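Local coordinates for protein putative short-chain dehydrogenase/reductase (Burkholderia xenovorans, PDB 5JY1) that binds NAD and probably works as a short-chain dehydrogenase/reductase, perhaps reducing 3-oxoacyl groups carried on acyl carrier protein, at residues Arg145-Gly157 against Tyr164-Arg176. Residues are numbered along the deposited sequence; the frame is centred on the assembly and turned at random.
With NAD (nicotinamide-adenine-dinucleotide), chain E; ACT (acetate ion), chain H.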
ATOM      1  N   ARG A 145     -17.051  -7.894 -16.088  1.00 14.13           N
ATOM      2  CA  ARG A 145     -16.497  -6.759 -15.355  1.00 13.33           C
ATOM      3  C   ARG A 145     -17.247  -6.650 -14.041  1.00 15.54           C
ATOM      4  O   ARG A 145     -18.472  -6.478 -14.038  1.00 17.11           O
ATOM      5  CB  ARG A 145     -16.631  -5.449 -16.146  1.00 12.14           C
ATOM      6  CG  ARG A 145     -15.932  -5.462 -17.486  1.00 16.45           C
ATOM      7  CD  ARG A 145     -14.426  -5.274 -17.303  1.00 17.45           C
ATOM      8  NE  ARG A 145     -13.713  -5.117 -18.564  1.00 16.95           N
ATOM      9  CZ  ARG A 145     -13.263  -6.114 -19.322  1.00 17.17           C
ATOM     10  NH1 ARG A 145     -13.450  -7.383 -18.967  1.00 19.10           N
ATOM     11  NH2 ARG A 145     -12.617  -5.829 -20.452  1.00 21.63           N
ATOM     12  N   ILE A 146     -16.527  -6.763 -12.925  1.00 13.98           N
ATOM     13  CA  ILE A 146     -17.118  -6.594 -11.604  1.00 12.31           C
ATOM     14  C   ILE A 146     -16.473  -5.376 -10.959  1.00 12.59           C
ATOM     15  O   ILE A 146     -15.241  -5.279 -10.907  1.00 12.94           O
ATOM     16  CB  ILE A 146     -16.936  -7.853 -10.737  1.00 13.36           C
ATOM     17  CG1 ILE A 146     -17.662  -9.032 -11.406  1.00 13.28           C
ATOM     18  CG2 ILE A 146     -17.463  -7.619  -9.312  1.00 14.10           C
ATOM     19  CD1 ILE A 146     -17.449 -10.387 -10.720  1.00 14.18           C
ATOM     20  N   VAL A 147     -17.304  -4.446 -10.492  1.00 11.65           N
ATOM     21  CA  VAL A 147     -16.848  -3.207  -9.854  1.00 13.65           C
ATOM     22  C   VAL A 147     -17.393  -3.210  -8.436  1.00 15.56           C
ATOM     23  O   VAL A 147     -18.610  -3.086  -8.236  1.00 14.94           O
ATOM     24  CB  VAL A 147     -17.334  -1.955 -10.605  1.00 12.70           C
ATOM     25  CG1 VAL A 147     -16.705  -0.686 -10.012  1.00 15.75           C
ATOM     26  CG2 VAL A 147     -17.063  -2.050 -12.113  1.00 13.04           C
ATOM     27  N   ASN A 148     -16.508  -3.337  -7.448  1.00 15.20           N
ATOM     28  CA  ASN A 148     -16.909  -3.269  -6.052  1.00 14.40           C
ATOM     29  C   ASN A 148     -16.572  -1.894  -5.489  1.00 19.13           C
ATOM     30  O   ASN A 148     -15.745  -1.166  -6.034  1.00 20.99           O
ATOM     31  CB  ASN A 148     -16.217  -4.364  -5.234  1.00 11.56           C
ATOM     32  CG  ASN A 148     -16.670  -5.745  -5.640  1.00 16.66           C
ATOM     33  OD1 ASN A 148     -17.811  -5.922  -6.067  1.00 15.88           O
ATOM     34  ND2 ASN A 148     -15.783  -6.733  -5.520  1.00 15.22           N
ATOM     35  N   PHE A 149     -17.251  -1.519  -4.410  1.00 20.24           N
ATOM     36  CA  PHE A 149     -17.034  -0.229  -3.769  0.74 19.47           C
ATOM     37  C   PHE A 149     -16.565  -0.438  -2.339  1.00 22.71           C
ATOM     38  O   PHE A 149     -17.218  -1.137  -1.561  1.00 20.94           O
ATOM     39  CB  PHE A 149     -18.302   0.627  -3.792  0.74 19.29           C
ATOM     40  CG  PHE A 149     -18.530   1.323  -5.103  0.74 20.23           C
ATOM     41  CD1 PHE A 149     -17.956   2.553  -5.354  0.74 21.66           C
ATOM     42  CD2 PHE A 149     -19.292   0.735  -6.093  0.74 21.22           C
ATOM     43  CE1 PHE A 149     -18.150   3.202  -6.564  0.74 25.18           C
ATOM     44  CE2 PHE A 149     -19.496   1.380  -7.305  0.74 23.92           C
ATOM     45  CZ  PHE A 149     -18.926   2.616  -7.540  0.74 26.69           C
ATOM     46  N   TYR A 150     -15.428   0.160  -1.997  1.00 16.57           N
ATOM     47  CA  TYR A 150     -14.994   0.151  -0.608  1.00 17.08           C
ATOM     48  C   TYR A 150     -14.889   1.613  -0.186  1.00 18.54           C
ATOM     49  O   TYR A 150     -15.626   2.453  -0.720  1.00 17.89           O
ATOM     50  CB  TYR A 150     -13.705  -0.673  -0.423  1.00 15.58           C
ATOM     51  CG  TYR A 150     -12.392  -0.032  -0.835  1.00 16.79           C
ATOM     52  CD1 TYR A 150     -12.097   0.215  -2.171  1.00 14.92           C
ATOM     53  CD2 TYR A 150     -11.424   0.274   0.120  1.00 18.82           C
ATOM     54  CE1 TYR A 150     -10.879   0.787  -2.542  1.00 16.97           C
ATOM     55  CE2 TYR A 150     -10.223   0.836  -0.232  1.00 19.54           C
ATOM     56  CZ  TYR A 150      -9.952   1.094  -1.558  1.00 18.92           C
ATOM     57  OH  TYR A 150      -8.752   1.658  -1.891  1.00 18.62           O
ATOM     58  N   SER A 151     -14.025   1.947   0.768  1.00 17.13           N
ATOM     59  CA  SER A 151     -14.016   3.306   1.277  1.00 17.02           C
ATOM     60  C   SER A 151     -12.635   3.671   1.795  1.00 17.70           C
ATOM     61  O   SER A 151     -11.910   2.831   2.341  1.00 17.46           O
ATOM     62  CB  SER A 151     -15.049   3.495   2.397  1.00 16.61           C
ATOM     63  OG  SER A 151     -14.955   4.803   2.952  1.00 17.53           O
ATOM     64  N   ILE A 152     -12.294   4.951   1.640  1.00 15.83           N
ATOM     65  CA  ILE A 152     -11.102   5.511   2.269  1.00 14.92           C
ATOM     66  C   ILE A 152     -11.127   5.313   3.781  1.00 18.26           C
ATOM     67  O   ILE A 152     -10.067   5.272   4.417  1.00 14.75           O
ATOM     68  CB  ILE A 152     -10.969   7.005   1.890  1.00 16.46           C
ATOM     69  CG1 ILE A 152      -9.641   7.582   2.376  1.00 19.64           C
ATOM     70  CG2 ILE A 152     -12.108   7.814   2.492  1.00 17.49           C
ATOM     71  CD1 ILE A 152      -9.407   8.992   1.909  1.00 20.70           C
ATOM     72  N   ASP A 153     -12.322   5.170   4.374  1.00 17.31           N
ATOM     73  CA  ASP A 153     -12.415   4.922   5.814  1.00 14.23           C
ATOM     74  C   ASP A 153     -11.701   3.638   6.223  1.00 14.50           C
ATOM     75  O   ASP A 153     -11.242   3.526   7.371  1.00 15.44           O
ATOM     76  CB  ASP A 153     -13.882   4.847   6.251  1.00 17.00           C
ATOM     77  CG  ASP A 153     -14.576   6.204   6.271  1.00 19.70           C
ATOM     78  OD1 ASP A 153     -13.930   7.256   6.034  1.00 20.01           O
ATOM     79  OD2 ASP A 153     -15.788   6.208   6.564  1.00 21.84           O
ATOM     80  N   THR A 154     -11.623   2.644   5.323  1.00 16.27           N
ATOM     81  CA  THR A 154     -10.920   1.401   5.644  1.00 18.11           C
ATOM     82  C   THR A 154      -9.428   1.614   5.783  1.00 17.61           C
ATOM     83  O   THR A 154      -8.747   0.763   6.367  1.00 17.03           O
ATOM     84  CB  THR A 154     -11.121   0.327   4.570  1.00 16.57           C
ATOM     85  OG1 THR A 154     -10.432   0.717   3.368  1.00 19.44           O
ATOM     86  CG2 THR A 154     -12.580   0.138   4.263  1.00 18.56           C
ATOM     87  N   GLU A 155      -8.909   2.698   5.215  1.00 12.41           N
ATOM     88  CA  GLU A 155      -7.488   2.993   5.230  1.00 12.77           C
ATOM     89  C   GLU A 155      -7.107   3.987   6.318  1.00 15.79           C
ATOM     90  O   GLU A 155      -5.979   3.937   6.826  1.00 15.93           O
ATOM     91  CB  GLU A 155      -7.067   3.518   3.846  1.00 14.23           C
ATOM     92  CG  GLU A 155      -7.160   2.423   2.787  1.00 15.73           C
ATOM     93  CD  GLU A 155      -7.365   2.919   1.365  1.00 21.01           C
ATOM     94  OE1 GLU A 155      -7.749   4.093   1.173  1.00 18.47           O
ATOM     95  OE2 GLU A 155      -7.174   2.100   0.433  1.00 17.51           O
ATOM     96  N   THR A 156      -8.022   4.878   6.699  1.00 14.12           N
ATOM     97  CA  THR A 156      -7.766   5.787   7.809  1.00 13.22           C
ATOM     98  C   THR A 156      -8.246   5.230   9.138  1.00 13.53           C
ATOM     99  O   THR A 156      -7.955   5.828  10.179  1.00 16.19           O
ATOM    100  CB  THR A 156      -8.437   7.152   7.588  1.00 16.80           C
ATOM    101  OG1 THR A 156      -9.865   6.998   7.623  1.00 16.87           O
ATOM    102  CG2 THR A 156      -8.045   7.748   6.245  1.00 15.04           C
ATOM    103  N   GLY A 157      -8.989   4.117   9.127  1.00 13.84           N
ATOM    104  CA  GLY A 157      -9.632   3.634  10.337  1.00 14.46           C
ATOM    105  C   GLY A 157     -10.578   4.672  10.908  1.00 16.15           C
ATOM    106  O   GLY A 157     -10.536   4.970  12.102  1.00 17.21           O
ATOM    107  N   TYR A 164     -18.332  -0.698   9.512  1.00 14.84           N
ATOM    108  CA  TYR A 164     -18.204  -0.379   8.098  1.00 16.26           C
ATOM    109  C   TYR A 164     -16.776  -0.599   7.606  1.00 15.09           C
ATOM    110  O   TYR A 164     -16.551  -1.234   6.564  1.00 14.93           O
ATOM    111  CB  TYR A 164     -18.648   1.069   7.913  1.00 18.99           C
ATOM    112  CG  TYR A 164     -18.541   1.652   6.539  1.00 24.82           C
ATOM    113  CD1 TYR A 164     -19.537   1.441   5.598  1.00 26.85           C
ATOM    114  CD2 TYR A 164     -17.474   2.472   6.197  1.00 28.33           C
ATOM    115  CE1 TYR A 164     -19.456   1.997   4.340  1.00 30.24           C
ATOM    116  CE2 TYR A 164     -17.387   3.039   4.944  1.00 30.42           C
ATOM    117  CZ  TYR A 164     -18.380   2.797   4.023  1.00 35.78           C
ATOM    118  OH  TYR A 164     -18.307   3.355   2.771  1.00 39.35           O
ATOM    119  N   ASN A 165     -15.793  -0.101   8.365  1.00 13.65           N
ATOM    120  CA  ASN A 165     -14.391  -0.229   7.967  1.00 12.91           C
ATOM    121  C   ASN A 165     -13.979  -1.688   7.852  1.00 17.46           C
ATOM    122  O   ASN A 165     -13.223  -2.062   6.948  1.00 15.54           O
ATOM    123  CB  ASN A 165     -13.474   0.480   8.973  1.00 13.45           C
ATOM    124  CG  ASN A 165     -13.793   1.950   9.144  1.00 13.87           C
ATOM    125  OD1 ASN A 165     -14.419   2.583   8.281  1.00 16.13           O
ATOM    126  ND2 ASN A 165     -13.357   2.514  10.270  1.00 14.39           N
ATOM    127  N   THR A 166     -14.459  -2.523   8.776  1.00 14.53           N
ATOM    128  CA  THR A 166     -14.156  -3.949   8.752  1.00 13.82           C
ATOM    129  C   THR A 166     -14.769  -4.624   7.531  1.00 18.09           C
ATOM    130  O   THR A 166     -14.087  -5.353   6.802  1.00 14.76           O
ATOM    131  CB  THR A 166     -14.669  -4.581  10.042  1.00 16.34           C
ATOM    132  OG1 THR A 166     -13.962  -4.001  11.149  1.00 16.73           O
ATOM    133  CG2 THR A 166     -14.465  -6.092  10.036  1.00 15.21           C
ATOM    134  N   ALA A 167     -16.058  -4.381   7.286  1.00 12.86           N
ATOM    135  CA  ALA A 167     -16.734  -5.042   6.169  1.00 16.83           C
ATOM    136  C   ALA A 167     -16.163  -4.592   4.830  1.00 16.59           C
ATOM    137  O   ALA A 167     -15.929  -5.421   3.940  1.00 14.88           O
ATOM    138  CB  ALA A 167     -18.236  -4.770   6.229  1.00 16.28           C
ATOM    139  N   LYS A 168     -15.914  -3.289   4.673  1.00 14.26           N
ATOM    140  CA  LYS A 168     -15.384  -2.793   3.403  1.00 16.39           C
ATOM    141  C   LYS A 168     -13.937  -3.228   3.184  1.00 15.96           C
ATOM    142  O   LYS A 168     -13.513  -3.418   2.036  1.00 14.32           O
ATOM    143  CB  LYS A 168     -15.516  -1.267   3.337  1.00 15.46           C
ATOM    144  CG  LYS A 168     -16.958  -0.736   3.242  1.00 20.79           C
ATOM    145  CD  LYS A 168     -17.640  -1.186   1.955  1.00 23.87           C
ATOM    146  CE  LYS A 168     -18.834  -0.291   1.625  1.00 27.25           C
ATOM    147  NZ  LYS A 168     -19.410  -0.611   0.280  1.00 30.16           N
ATOM    148  N   ALA A 169     -13.168  -3.422   4.259  1.00 14.13           N
ATOM    149  CA  ALA A 169     -11.854  -4.038   4.100  1.00 13.50           C
ATOM    150  C   ALA A 169     -11.984  -5.464   3.573  1.00 15.17           C
ATOM    151  O   ALA A 169     -11.221  -5.880   2.689  1.00 14.44           O
ATOM    152  CB  ALA A 169     -11.094  -4.016   5.432  1.00 13.84           C
ATOM    153  N   GLY A 170     -12.947  -6.227   4.100  1.00 14.09           N
ATOM    154  CA  GLY A 170     -13.211  -7.552   3.555  1.00 13.63           C
ATOM    155  C   GLY A 170     -13.501  -7.528   2.063  1.00 17.05           C
ATOM    156  O   GLY A 170     -13.075  -8.422   1.322  1.00 13.03           O
ATOM    157  N   ILE A 171     -14.214  -6.495   1.602  1.00 13.75           N
ATOM    158  CA  ILE A 171     -14.519  -6.356   0.175  0.52 14.91           C
ATOM    159  C   ILE A 171     -13.236  -6.323  -0.648  1.00 15.45           C
ATOM    160  O   ILE A 171     -13.166  -6.888  -1.745  1.00 14.09           O
ATOM    161  CB  ILE A 171     -15.368  -5.092  -0.067  0.52 16.08           C
ATOM    162  CG1 ILE A 171     -16.743  -5.230   0.578  0.52 16.83           C
ATOM    163  CG2 ILE A 171     -15.502  -4.812  -1.564  0.52 17.36           C
ATOM    164  CD1 ILE A 171     -17.635  -6.219  -0.124  0.52 16.94           C
ATOM    165  N   VAL A 172     -12.203  -5.642  -0.142  1.00 14.99           N
ATOM    166  CA  VAL A 172     -10.939  -5.583  -0.873  1.00 12.75           C
ATOM    167  C   VAL A 172     -10.307  -6.966  -0.983  1.00 14.69           C
ATOM    168  O   VAL A 172      -9.806  -7.353  -2.047  1.00 11.63           O
ATOM    169  CB  VAL A 172      -9.980  -4.570  -0.215  1.00 15.21           C
ATOM    170  CG1 VAL A 172      -8.628  -4.591  -0.920  1.00 14.48           C
ATOM    171  CG2 VAL A 172     -10.582  -3.170  -0.248  1.00 17.12           C
ATOM    172  N   GLY A 173     -10.320  -7.738   0.108  1.00 13.54           N
ATOM    173  CA  GLY A 173      -9.784  -9.087   0.037  1.00 13.17           C
ATOM    174  C   GLY A 173     -10.548  -9.960  -0.943  1.00 12.72           C
ATOM    175  O   GLY A 173      -9.952 -10.742  -1.687  1.00 12.57           O
ATOM    176  N   LEU A 174     -11.879  -9.824  -0.965  1.00 12.02           N
ATOM    177  CA  LEU A 174     -12.700 -10.595  -1.894  1.00 12.66           C
ATOM    178  C   LEU A 174     -12.437 -10.173  -3.336  1.00 13.70           C
ATOM    179  O   LEU A 174     -12.364 -11.023  -4.235  1.00 12.60           O
ATOM    180  CB  LEU A 174     -14.174 -10.419  -1.529  1.00 11.69           C
ATOM    181  CG  LEU A 174     -15.205 -11.116  -2.423  1.00 11.21           C
ATOM    182  CD1 LEU A 174     -14.907 -12.614  -2.524  1.00 15.52           C
ATOM    183  CD2 LEU A 174     -16.612 -10.866  -1.878  1.00 13.74           C
ATOM    184  N   THR A 175     -12.270  -8.864  -3.561  1.00 13.32           N
ATOM    185  CA  THR A 175     -11.957  -8.340  -4.887  1.00 12.05           C
ATOM    186  C   THR A 175     -10.663  -8.941  -5.425  1.00 11.85           C
ATOM    187  O   THR A 175     -10.603  -9.429  -6.559  1.00 12.77           O
ATOM    188  CB  THR A 175     -11.839  -6.813  -4.813  1.00 12.31           C
ATOM    189  OG1 THR A 175     -13.090  -6.254  -4.387  1.00 13.78           O
ATOM    190  CG2 THR A 175     -11.433  -6.220  -6.178  1.00 11.77           C
ATOM    191  N   ARG A 176      -9.603  -8.905  -4.616  1.00  9.83           N
ATOM    192  CA  ARG A 176      -8.337  -9.479  -5.054  1.00 11.64           C
ATOM    193  C   ARG A 176      -8.451 -10.980  -5.317  1.00 13.19           C
ATOM    194  O   ARG A 176      -7.842 -11.488  -6.263  1.00 12.88           O
ATOM    195  CB  ARG A 176      -7.254  -9.191  -4.010  1.00 11.58           C
ATOM    196  CG  ARG A 176      -6.999  -7.698  -3.822  1.00 14.48           C
ATOM    197  CD  ARG A 176      -5.999  -7.484  -2.697  1.00 16.05           C
ATOM    198  NE  ARG A 176      -5.682  -6.072  -2.480  1.00 14.99           N
ATOM    199  CZ  ARG A 176      -5.330  -5.580  -1.296  1.00 18.78           C
ATOM    200  NH1 ARG A 176      -5.267  -6.382  -0.234  1.00 19.68           N
ATOM    201  NH2 ARG A 176      -5.059  -4.287  -1.166  1.00 20.14           N
TER
HETATM  202  PA  NAD E 301     -26.674   6.031  -0.574  0.84 24.54           P
HETATM  203  O1A NAD E 301     -27.055   5.894   0.869  0.84 26.92           O
HETATM  204  O2A NAD E 301     -26.876   7.435  -1.125  0.84 30.02           O
HETATM  205  O5B NAD E 301     -27.508   4.935  -1.520  0.84 21.58           O
HETATM  206  C5B NAD E 301     -27.607   3.647  -1.022  0.84 20.55           C
HETATM  207  C4B NAD E 301     -28.587   2.835  -1.963  0.84 21.09           C
HETATM  208  O4B NAD E 301     -28.594   1.604  -1.579  0.84 20.86           O
HETATM  209  C3B NAD E 301     -30.043   3.373  -1.740  0.84 27.25           C
HETATM  210  O3B NAD E 301     -30.667   3.589  -2.969  0.84 25.20           O
HETATM  211  C2B NAD E 301     -30.699   2.260  -0.959  0.84 31.24           C
HETATM  212  O2B NAD E 301     -32.201   2.297  -1.116  0.84 27.98           O
HETATM  213  C1B NAD E 301     -30.147   1.188  -1.495  0.84 25.99           C
HETATM  214  N9A NAD E 301     -30.274   0.036  -0.622  0.84 20.98           N
HETATM  215  C8A NAD E 301     -30.181   0.044   0.710  0.84 23.64           C
HETATM  216  N7A NAD E 301     -30.358  -1.190   1.137  0.84 25.49           N
HETATM  217  C5A NAD E 301     -30.563  -1.967   0.070  0.84 21.22           C
HETATM  218  C6A NAD E 301     -30.810  -3.337  -0.028  0.84 19.96           C
HETATM  219  N6A NAD E 301     -30.929  -4.446   0.908  0.84 22.79           N
HETATM  220  N1A NAD E 301     -30.983  -3.887  -1.215  0.84 19.48           N
HETATM  221  C2A NAD E 301     -30.922  -3.105  -2.344  0.84 18.91           C
HETATM  222  N3A NAD E 301     -30.692  -1.772  -2.259  0.84 19.70           N
HETATM  223  C4A NAD E 301     -30.507  -1.212  -1.022  0.84 20.19           C
HETATM  224  O3  NAD E 301     -25.093   5.579  -0.719  0.84 24.44           O
HETATM  225  PN  NAD E 301     -23.871   6.357  -1.470  0.84 27.36           P
HETATM  226  O1N NAD E 301     -23.412   7.516  -0.601  0.84 27.40           O
HETATM  227  O2N NAD E 301     -24.241   6.881  -2.870  0.84 26.55           O
HETATM  228  O5D NAD E 301     -22.621   5.273  -1.553  0.84 26.66           O
HETATM  229  C5D NAD E 301     -22.691   4.215  -2.507  0.84 25.32           C
HETATM  230  C4D NAD E 301     -21.449   3.276  -2.352  0.84 24.73           C
HETATM  231  O4D NAD E 301     -20.330   3.997  -2.283  0.84 23.27           O
HETATM  232  C3D NAD E 301     -21.556   2.531  -1.017  0.84 27.44           C
HETATM  233  O3D NAD E 301     -21.068   1.280  -1.118  0.84 24.96           O
HETATM  234  C2D NAD E 301     -20.669   3.380  -0.074  0.84 28.03           C
HETATM  235  O2D NAD E 301     -20.282   2.516   1.073  0.84 26.87           O
HETATM  236  C1D NAD E 301     -19.660   3.730  -0.843  0.84 26.40           C
HETATM  237  N1N NAD E 301     -19.014   4.958  -0.405  0.84 28.64           N
HETATM  238  C2N NAD E 301     -19.580   6.170  -0.649  0.84 22.78           C
HETATM  239  C3N NAD E 301     -18.961   7.348  -0.225  0.84 22.74           C
HETATM  240  C7N NAD E 301     -19.583   8.700  -0.486  0.84 23.83           C
HETATM  241  O7N NAD E 301     -18.952   9.725  -0.280  0.84 26.17           O
HETATM  242  N7N NAD E 301     -20.905   8.792  -0.970  0.84 25.62           N
HETATM  243  C4N NAD E 301     -17.767   7.277   0.447  0.84 24.35           C
HETATM  244  C5N NAD E 301     -17.199   6.077   0.686  0.84 29.73           C
HETATM  245  C6N NAD E 301     -17.824   4.898   0.253  0.84 30.72           C
HETATM  246  C   ACT H 304     -20.572   6.037   2.907  1.00 50.44           C
HETATM  247  O   ACT H 304     -19.785   6.726   3.588  1.00 49.92           O
HETATM  248  OXT ACT H 304     -20.266   4.832   2.781  1.00 48.74           O
HETATM  249  CH3 ACT H 304     -21.804   6.622   2.283  1.00 46.09           C
HETATM  250  O   HOH W   1     -16.991   6.281   4.091  1.00 42.49           O
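The Y150 ring lies against V172, whose CG2 methyl sits over one face toward the rim and makes a CH-pi contact, 3.9 Å from the ring centroid. The contact as a whole joins strand 145-149 and the turn after it to helix 164-176, which runs nearly antiparallel to the strand on one side of the Rossmann sheet of a short-chain dehydrogenase/reductase. The helix carries the YxxxK motif of the family as Y164 and K168, and S151 stands where these enzymes have their active-site serine. The CB of S151 packs 3.3 Å from Y164 OH, and a water on S151 OG also hydrogen-bonds the acetate that probably came from the crystallisation liquor. Y164 OH lies within hydrogen-bonding distance of both this acetate and NAD O2D; K168 CG covers one face of the tyrosine ring over its centre. Bent at chi2 (-63°), the lysine chain then carries NZ to both F149 O (2.9 Å) and NAD O3D, so the end of the strand and the nicotinamide ribose together hold NZ in place.

S151 OG also caps the short helix 153-156 by accepting from D153 N. In the same short helix, T154 CG2 presses tightly on K168 CB at 3.4 Å, while T154 OG1 returns to S151 O. N165 OD1 rests against D153 CB, with its amide turned 77° from the carboxylate, which H161 ND1 holds through OD2; N165 ND2 bonds A158 O and S177 OG of the second subunit, tying this end of the contact to the tetramer. Farther along helix 164-176, I171 and T175 meet N148 of the strand, whose OD1 accepts from N97 ND2 and whose CB packs on I171 CG2. Its amide ND2 donates to T175 OG1 at 3.0 Å, almost straight (176°) and in the amide plane, and that hydroxyl in turn donates to I171 O.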